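Local coordinates for protein branched-chain amino acid aminotransferase (Thermoproteus uzoniensis, PDB 5CE8) that probably transfers the amino group of leucine, isoleucine and valine to 2-oxoglutarate, using pyridoxal 5'-phosphate as cofactor, at residues K14-G19 with V126-I131; A144-W149 with I186-E191. One frame throughout, in Å; residues are numbered along the deposited sequence.

Interaction 1 (K14-G19 with V126-I131)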
ATOM      1  N   LYS A  14      -4.963  38.913  28.620  1.00 26.07           N
ATOM      2  CA  LYS A  14      -6.010  38.057  29.211  1.00 25.36           C
ATOM      3  C   LYS A  14      -6.306  36.935  28.214  1.00 22.92           C
ATOM      4  O   LYS A  14      -6.282  37.191  27.032  1.00 25.58           O
ATOM      5  CB  LYS A  14      -7.304  38.859  29.412  1.00 28.06           C
ATOM      6  CG  LYS A  14      -7.414  39.852  30.612  1.00 26.95           C
ATOM      7  CD  LYS A  14      -7.010  39.309  31.946  1.00 27.76           C
ATOM      8  CE  LYS A  14      -7.251  40.492  32.931  1.00 31.48           C
ATOM      9  NZ  LYS A  14      -6.833  40.172  34.319  1.00 30.49           N
ATOM     10  N   VAL A  15      -6.540  35.725  28.717  1.00 24.47           N
ATOM     11  CA  VAL A  15      -6.842  34.524  27.963  1.00 22.27           C
ATOM     12  C   VAL A  15      -8.067  33.885  28.613  1.00 25.28           C
ATOM     13  O   VAL A  15      -8.255  33.897  29.830  1.00 24.06           O
ATOM     14  CB  VAL A  15      -5.631  33.521  28.036  1.00 22.02           C
ATOM     15  CG1 VAL A  15      -6.040  32.117  27.574  1.00 20.60           C
ATOM     16  CG2 VAL A  15      -4.395  34.043  27.205  1.00 20.44           C
ATOM     17  N   TRP A  16      -8.934  33.357  27.791  1.00 23.57           N
ATOM     18  CA  TRP A  16     -10.114  32.701  28.309  1.00 23.18           C
ATOM     19  C   TRP A  16      -9.797  31.248  28.582  1.00 26.98           C
ATOM     20  O   TRP A  16      -9.283  30.476  27.743  1.00 23.57           O
ATOM     21  CB  TRP A  16     -11.260  32.951  27.330  1.00 22.69           C
ATOM     22  CG  TRP A  16     -12.657  32.594  27.620  1.00 21.33           C
ATOM     23  CD1 TRP A  16     -13.643  33.473  27.873  1.00 20.19           C
ATOM     24  CD2 TRP A  16     -13.313  31.316  27.451  1.00 23.43           C
ATOM     25  NE1 TRP A  16     -14.828  32.814  27.958  1.00 22.37           N
ATOM     26  CE2 TRP A  16     -14.667  31.505  27.688  1.00 19.40           C
ATOM     27  CE3 TRP A  16     -12.888  30.055  27.155  1.00 22.98           C
ATOM     28  CZ2 TRP A  16     -15.604  30.482  27.613  1.00 24.70           C
ATOM     29  CZ3 TRP A  16     -13.850  29.037  27.058  1.00 28.94           C
ATOM     30  CH2 TRP A  16     -15.160  29.247  27.322  1.00 24.29           C
ATOM     31  N   LEU A  17     -10.191  30.849  29.774  1.00 25.74           N
ATOM     32  CA  LEU A  17     -10.017  29.547  30.225  1.00 24.40           C
ATOM     33  C   LEU A  17     -11.286  29.124  30.925  1.00 25.38           C
ATOM     34  O   LEU A  17     -11.646  29.663  31.975  1.00 24.53           O
ATOM     35  CB  LEU A  17      -8.830  29.592  31.135  1.00 25.40           C
ATOM     36  CG  LEU A  17      -8.350  28.263  31.668  1.00 31.25           C
ATOM     37  CD1 LEU A  17      -8.449  27.226  30.605  1.00 30.00           C
ATOM     38  CD2 LEU A  17      -6.910  28.322  32.155  1.00 32.14           C
ATOM     39  N   ASP A  18     -12.004  28.194  30.332  1.00 26.00           N
ATOM     40  CA  ASP A  18     -13.218  27.713  30.921  1.00 27.66           C
ATOM     41  C   ASP A  18     -14.192  28.739  31.494  1.00 28.08           C
ATOM     42  O   ASP A  18     -14.686  28.668  32.658  1.00 26.60           O
ATOM     43  CB  ASP A  18     -12.867  26.644  31.933  1.00 31.25           C
ATOM     44  CG  ASP A  18     -12.619  25.294  31.258  1.00 32.11           C
ATOM     45  OD1 ASP A  18     -12.868  25.167  30.060  1.00 29.54           O
ATOM     46  OD2 ASP A  18     -12.161  24.383  31.935  1.00 30.94           O
ATOM     47  N   GLY A  19     -14.504  29.683  30.641  1.00 26.28           N
ATOM     48  CA  GLY A  19     -15.450  30.701  30.995  1.00 30.17           C
ATOM     49  C   GLY A  19     -14.936  31.794  31.900  1.00 27.43           C
ATOM     50  O   GLY A  19     -15.763  32.501  32.388  1.00 29.77           O
ATOM     51  N   VAL A 126     -11.563  24.444  27.557  1.00 24.47           N
ATOM     52  CA  VAL A 126     -11.259  25.247  26.407  1.00 22.73           C
ATOM     53  C   VAL A 126     -10.508  26.507  26.848  1.00 20.99           C
ATOM     54  O   VAL A 126     -10.860  27.161  27.784  1.00 24.15           O
ATOM     55  CB  VAL A 126     -12.439  25.584  25.538  1.00 22.32           C
ATOM     56  CG1 VAL A 126     -11.982  26.472  24.362  1.00 23.16           C
ATOM     57  CG2 VAL A 126     -13.092  24.309  25.001  1.00 21.41           C
ATOM     58  N   ALA A 127      -9.376  26.762  26.239  1.00 18.40           N
ATOM     59  CA  ALA A 127      -8.669  28.059  26.419  1.00 17.61           C
ATOM     60  C   ALA A 127      -8.611  28.733  25.077  1.00 21.55           C
ATOM     61  O   ALA A 127      -8.458  28.043  23.986  1.00 17.19           O
ATOM     62  CB  ALA A 127      -7.278  27.838  26.966  1.00 17.52           C
ATOM     63  N   ILE A 128      -8.719  30.046  25.120  1.00 20.20           N
ATOM     64  CA  ILE A 128      -8.749  30.890  23.932  1.00 21.59           C
ATOM     65  C   ILE A 128      -7.915  32.093  24.175  1.00 24.73           C
ATOM     66  O   ILE A 128      -8.196  32.943  25.044  1.00 24.39           O
ATOM     67  CB  ILE A 128     -10.095  31.435  23.534  1.00 20.87           C
ATOM     68  CG1 ILE A 128     -11.045  30.367  23.119  1.00 22.23           C
ATOM     69  CG2 ILE A 128      -9.958  32.467  22.391  1.00 23.27           C
ATOM     70  CD1 ILE A 128     -12.503  30.765  23.281  1.00 22.06           C
ATOM     71  N   ALA A 129      -6.885  32.149  23.370  1.00 21.70           N
ATOM     72  CA  ALA A 129      -5.913  33.234  23.342  1.00 26.98           C
ATOM     73  C   ALA A 129      -5.978  33.956  22.024  1.00 27.53           C
ATOM     74  O   ALA A 129      -6.144  33.312  20.935  1.00 24.24           O
ATOM     75  CB  ALA A 129      -4.535  32.677  23.496  1.00 29.10           C
ATOM     76  N   ALA A 130      -5.789  35.272  22.148  1.00 29.67           N
ATOM     77  CA  ALA A 130      -5.764  36.243  21.050  1.00 31.57           C
ATOM     78  C   ALA A 130      -4.435  36.975  21.052  1.00 33.94           C
ATOM     79  O   ALA A 130      -4.110  37.607  22.042  1.00 34.26           O
ATOM     80  CB  ALA A 130      -6.898  37.225  21.224  1.00 33.75           C
ATOM     81  N   ILE A 131      -3.659  36.868  19.972  1.00 26.41           N
ATOM     82  CA  ILE A 131      -2.360  37.385  19.929  1.00 32.20           C
ATOM     83  C   ILE A 131      -2.094  38.270  18.686  1.00 32.91           C
ATOM     84  O   ILE A 131      -2.510  37.939  17.563  1.00 26.51           O
ATOM     85  CB  ILE A 131      -1.339  36.190  20.109  1.00 34.91           C
ATOM     86  CG1 ILE A 131      -0.479  35.918  18.879  1.00 35.31           C
ATOM     87  CG2 ILE A 131      -2.045  34.904  20.585  1.00 36.05           C
ATOM     88  CD1 ILE A 131       0.632  34.905  19.121  1.00 36.12           C
TER
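Ile128 CD1 approaches the Trp16 indole obliquely near its rim, 3.8 Å above the ring plane, while Gly19 N and Asp18 C lie on the other side of that plane, also toward the rim. The torsion that sets CG anti to the backbone N (chi1 -171°) lays this ring alongside Ile128, the two side chains pointing the same way; the Trp16 and Val126 side chains cross obliquely, CZ3 of Trp16 lying 4.0 Å from CB of Val126. The other flat group, the carboxylate of Asp18, takes Val126 N from above its plane, with N to OD1 2.9 Å; Asp18 OD2 is hydrogen-bonded to Ser125 OG. Asp18 N in turn points to Val126 O at 3.0 Å, almost straight (173°), so hydrogen bonds from Asp18 N and to its carboxylate hold both backbone polar atoms of Val126 where strand 14-17 ends. Upstream, Trp16 and Ile128 form an antiparallel hydrogen-bonded pair, Trp16 N to Ile128 O being 2.9 Å. On the other face of the sheet, Leu17 CD1 meets Ala127 CB at 3.9 Å and Val15 CG2 meets Ala129 CB at 4.0 Å. This is an antiparallel pairing near one edge of the sheet, strand 14-17 lying between strands 20-23 and 125-132; helix 82-95 covers the Trp16 and Ile128 face, Tyr80 meets the indole edge-to-face, and Val31 and Leu32 of a second subunit pack on Ala127 and Ala129.

Interaction 2 (A144-W149 with I186-E191)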
ATOM      1  N   ALA A 144       9.016  25.910  -2.058  1.00 24.80           N
ATOM      2  CA  ALA A 144       8.578  24.716  -1.407  1.00 23.34           C
ATOM      3  C   ALA A 144       9.316  23.442  -1.839  1.00 22.28           C
ATOM      4  O   ALA A 144       9.910  23.383  -2.917  1.00 24.69           O
ATOM      5  CB  ALA A 144       7.070  24.616  -1.598  1.00 26.00           C
ATOM      6  N   ALA A 145       9.412  22.485  -0.919  1.00 20.76           N
ATOM      7  CA  ALA A 145      10.030  21.220  -1.130  1.00 24.23           C
ATOM      8  C   ALA A 145       9.028  20.123  -0.850  1.00 20.31           C
ATOM      9  O   ALA A 145       8.306  20.136   0.149  1.00 19.75           O
ATOM     10  CB  ALA A 145      11.265  21.048  -0.286  1.00 25.21           C
ATOM     11  N   VAL A 146       8.931  19.149  -1.744  1.00 20.61           N
ATOM     12  CA  VAL A 146       8.126  17.931  -1.356  1.00 19.85           C
ATOM     13  C   VAL A 146       8.993  17.193  -0.369  1.00 18.15           C
ATOM     14  O   VAL A 146      10.191  16.891  -0.668  1.00 20.14           O
ATOM     15  CB  VAL A 146       7.783  16.889  -2.543  1.00 19.26           C
ATOM     16  CG1 VAL A 146       6.926  15.784  -1.962  1.00 19.07           C
ATOM     17  CG2 VAL A 146       7.065  17.603  -3.760  1.00 18.56           C
ATOM     18  N   VAL A 147       8.438  16.922   0.813  1.00 17.51           N
ATOM     19  CA  VAL A 147       9.164  16.232   1.854  1.00 14.91           C
ATOM     20  C   VAL A 147       9.136  14.715   1.885  1.00 15.39           C
ATOM     21  O   VAL A 147       8.348  14.049   1.164  1.00 14.65           O
ATOM     22  CB  VAL A 147       8.828  16.786   3.242  1.00 15.73           C
ATOM     23  CG1 VAL A 147       9.184  18.186   3.302  1.00 15.08           C
ATOM     24  CG2 VAL A 147       7.344  16.637   3.620  1.00 18.39           C
ATOM     25  N   SER A 148      10.068  14.146   2.677  1.00 17.50           N
ATOM     26  CA  SER A 148      10.213  12.676   2.764  1.00 16.21           C
ATOM     27  C   SER A 148       9.069  12.057   3.587  1.00 18.91           C
ATOM     28  O   SER A 148       8.831  10.900   3.419  1.00 20.11           O
ATOM     29  CB  SER A 148      11.521  12.230   3.453  1.00 16.75           C
ATOM     30  OG  SER A 148      11.588  12.792   4.812  1.00 21.14           O
ATOM     31  N   TRP A 149       8.506  12.823   4.542  1.00 15.69           N
ATOM     32  CA  TRP A 149       7.384  12.488   5.356  1.00 15.28           C
ATOM     33  C   TRP A 149       6.062  12.508   4.640  1.00 15.12           C
ATOM     34  O   TRP A 149       5.702  13.461   4.055  1.00 17.59           O
ATOM     35  CB  TRP A 149       7.296  13.497   6.551  1.00 17.68           C
ATOM     36  CG  TRP A 149       8.499  13.375   7.446  1.00 17.85           C
ATOM     37  CD1 TRP A 149       9.569  14.179   7.422  1.00 18.10           C
ATOM     38  CD2 TRP A 149       8.735  12.407   8.453  1.00 16.35           C
ATOM     39  NE1 TRP A 149      10.457  13.765   8.325  1.00 19.83           N
ATOM     40  CE2 TRP A 149       9.995  12.617   8.914  1.00 18.66           C
ATOM     41  CE3 TRP A 149       8.067  11.291   8.884  1.00 17.88           C
ATOM     42  CZ2 TRP A 149      10.601  11.784   9.918  1.00 19.94           C
ATOM     43  CZ3 TRP A 149       8.630  10.473   9.847  1.00 17.24           C
ATOM     44  CH2 TRP A 149       9.904  10.730  10.346  1.00 17.90           C
ATOM     45  N   ILE A 186       5.695  20.515   1.243  1.00 17.45           N
ATOM     46  CA  ILE A 186       4.503  19.886   0.622  1.00 18.99           C
ATOM     47  C   ILE A 186       4.563  18.448   1.005  1.00 19.76           C
ATOM     48  O   ILE A 186       5.566  17.839   0.837  1.00 25.31           O
ATOM     49  CB  ILE A 186       4.444  20.048  -0.954  1.00 18.34           C
ATOM     50  CG1 ILE A 186       3.877  21.437  -1.328  1.00 19.97           C
ATOM     51  CG2 ILE A 186       3.427  19.103  -1.602  1.00 18.67           C
ATOM     52  CD1 ILE A 186       4.490  21.985  -2.523  1.00 20.55           C
ATOM     53  N   MET A 187       3.406  17.844   1.337  1.00 18.16           N
ATOM     54  CA  MET A 187       3.361  16.498   1.753  1.00 17.31           C
ATOM     55  C   MET A 187       2.458  15.712   0.815  1.00 14.67           C
ATOM     56  O   MET A 187       1.312  16.169   0.494  1.00 18.19           O
ATOM     57  CB  MET A 187       2.730  16.387   3.179  1.00 19.84           C
ATOM     58  CG  MET A 187       3.734  16.643   4.308  1.00 23.66           C
ATOM     59  SD  MET A 187       3.088  16.173   5.958  1.00 29.59           S
ATOM     60  CE  MET A 187       2.225  17.620   6.066  1.00 21.45           C
ATOM     61  N   LEU A 188       2.982  14.593   0.358  1.00 15.06           N
ATOM     62  CA  LEU A 188       2.236  13.569  -0.372  1.00 15.05           C
ATOM     63  C   LEU A 188       1.451  12.725   0.631  1.00 17.73           C
ATOM     64  O   LEU A 188       1.901  12.516   1.747  1.00 20.30           O
ATOM     65  CB  LEU A 188       3.154  12.694  -1.129  1.00 15.78           C
ATOM     66  CG  LEU A 188       4.056  13.350  -2.146  1.00 17.03           C
ATOM     67  CD1 LEU A 188       4.749  12.378  -3.102  1.00 20.13           C
ATOM     68  CD2 LEU A 188       3.241  14.361  -2.980  1.00 18.39           C
ATOM     69  N   ASN A 189       0.272  12.241   0.254  1.00 22.06           N
ATOM     70  CA  ASN A 189      -0.429  11.208   1.037  1.00 19.11           C
ATOM     71  C   ASN A 189       0.167   9.746   0.831  1.00 19.25           C
ATOM     72  O   ASN A 189       1.158   9.576   0.088  1.00 19.03           O
ATOM     73  CB  ASN A 189      -1.930  11.281   0.831  1.00 17.58           C
ATOM     74  CG  ASN A 189      -2.381  10.789  -0.554  1.00 18.26           C
ATOM     75  OD1 ASN A 189      -1.541  10.485  -1.449  1.00 17.40           O
ATOM     76  ND2 ASN A 189      -3.680  10.926  -0.802  1.00 15.43           N
ATOM     77  N   ALA A 190      -0.395   8.709   1.481  1.00 18.47           N
ATOM     78  CA  ALA A 190       0.237   7.365   1.442  1.00 18.28           C
ATOM     79  C   ALA A 190       0.191   6.820   0.007  1.00 17.68           C
ATOM     80  O   ALA A 190       0.954   5.985  -0.379  1.00 21.16           O
ATOM     81  CB  ALA A 190      -0.485   6.407   2.280  1.00 21.82           C
ATOM     82  N   GLU A 191      -0.740   7.304  -0.765  1.00 19.55           N
ATOM     83  CA  GLU A 191      -1.012   6.826  -2.122  1.00 21.18           C
ATOM     84  C   GLU A 191      -0.199   7.663  -3.113  1.00 19.69           C
ATOM     85  O   GLU A 191      -0.286   7.456  -4.329  1.00 22.87           O
ATOM     86  CB  GLU A 191      -2.518   6.916  -2.440  1.00 22.71           C
ATOM     87  CG  GLU A 191      -3.426   5.980  -1.577  1.00 21.70           C
ATOM     88  CD  GLU A 191      -3.896   6.557  -0.240  1.00 29.46           C
ATOM     89  OE1 GLU A 191      -3.530   7.719   0.071  1.00 23.03           O
ATOM     90  OE2 GLU A 191      -4.666   5.822   0.546  1.00 28.67           O
TER
HETATM   91  O   HOH W   1       5.468  13.629   1.210  1.00 19.30           O
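With Val147 CG1 anti to the carbonyl carbon (chi1 -60°), CG2 falls in the crowded position between N and the carbonyl carbon, and Met187 CG stands anti to its carbonyl carbon (chi1 -83°); these rotations bring Val147 CG2 and Met187 CG to 3.7 Å as the side chains cross obliquely. The Met187 side chain is about 6 Å from the bound pyridoxal phosphate. Val146, with CG1 anti to N (chi1 -178°), sets that methyl 3.8 Å from Leu188 CG, the side chains meeting at about a right angle. At the upstream end Ile186 CD1 touches Ala144 CB at 3.8 Å. Two backbone bonds flank Val146 and fix the parallel pairing: Ile186 N to Ala145 O, 2.9 Å, with the donor above the carbonyl plane, and Val147 N to Ile186 O, 3.0 Å, nearly along the C=O axis. Beyond them a water donates to Val147 O and Trp149 O and accepts from Leu188 N at 2.8 Å. Helix 167-179 joins the strands as a beta-alpha-beta unit and packs on Val147, while Arg246 of a third subunit makes a cation-pi contact with Trp149. The chemistry is therefore apolar packing around a short backbone pairing, with water satisfying buried backbone groups where the two segments part.

Overall arrangement
Both contacts are largely buried, but they belong to different sheets on opposite sides of the chain's centre, their own centres 34 Å apart and nearest atoms about 22 Å apart. Interaction 1 reaches the surface at exposed Asp18, whereas every touching residue of interaction 2 is buried. The first joins antiparallel strands through segments 107 residues apart at their nearest ends and adds a carboxylate to its backbone bonds; the second joins parallel strands of one beta-alpha-beta unit and is extended by water. Strands 125-132 and 142-146 are consecutive, so the chain passes directly from one sheet to the other. Both contacts touch the second subunit, but interaction 2 also meets a third.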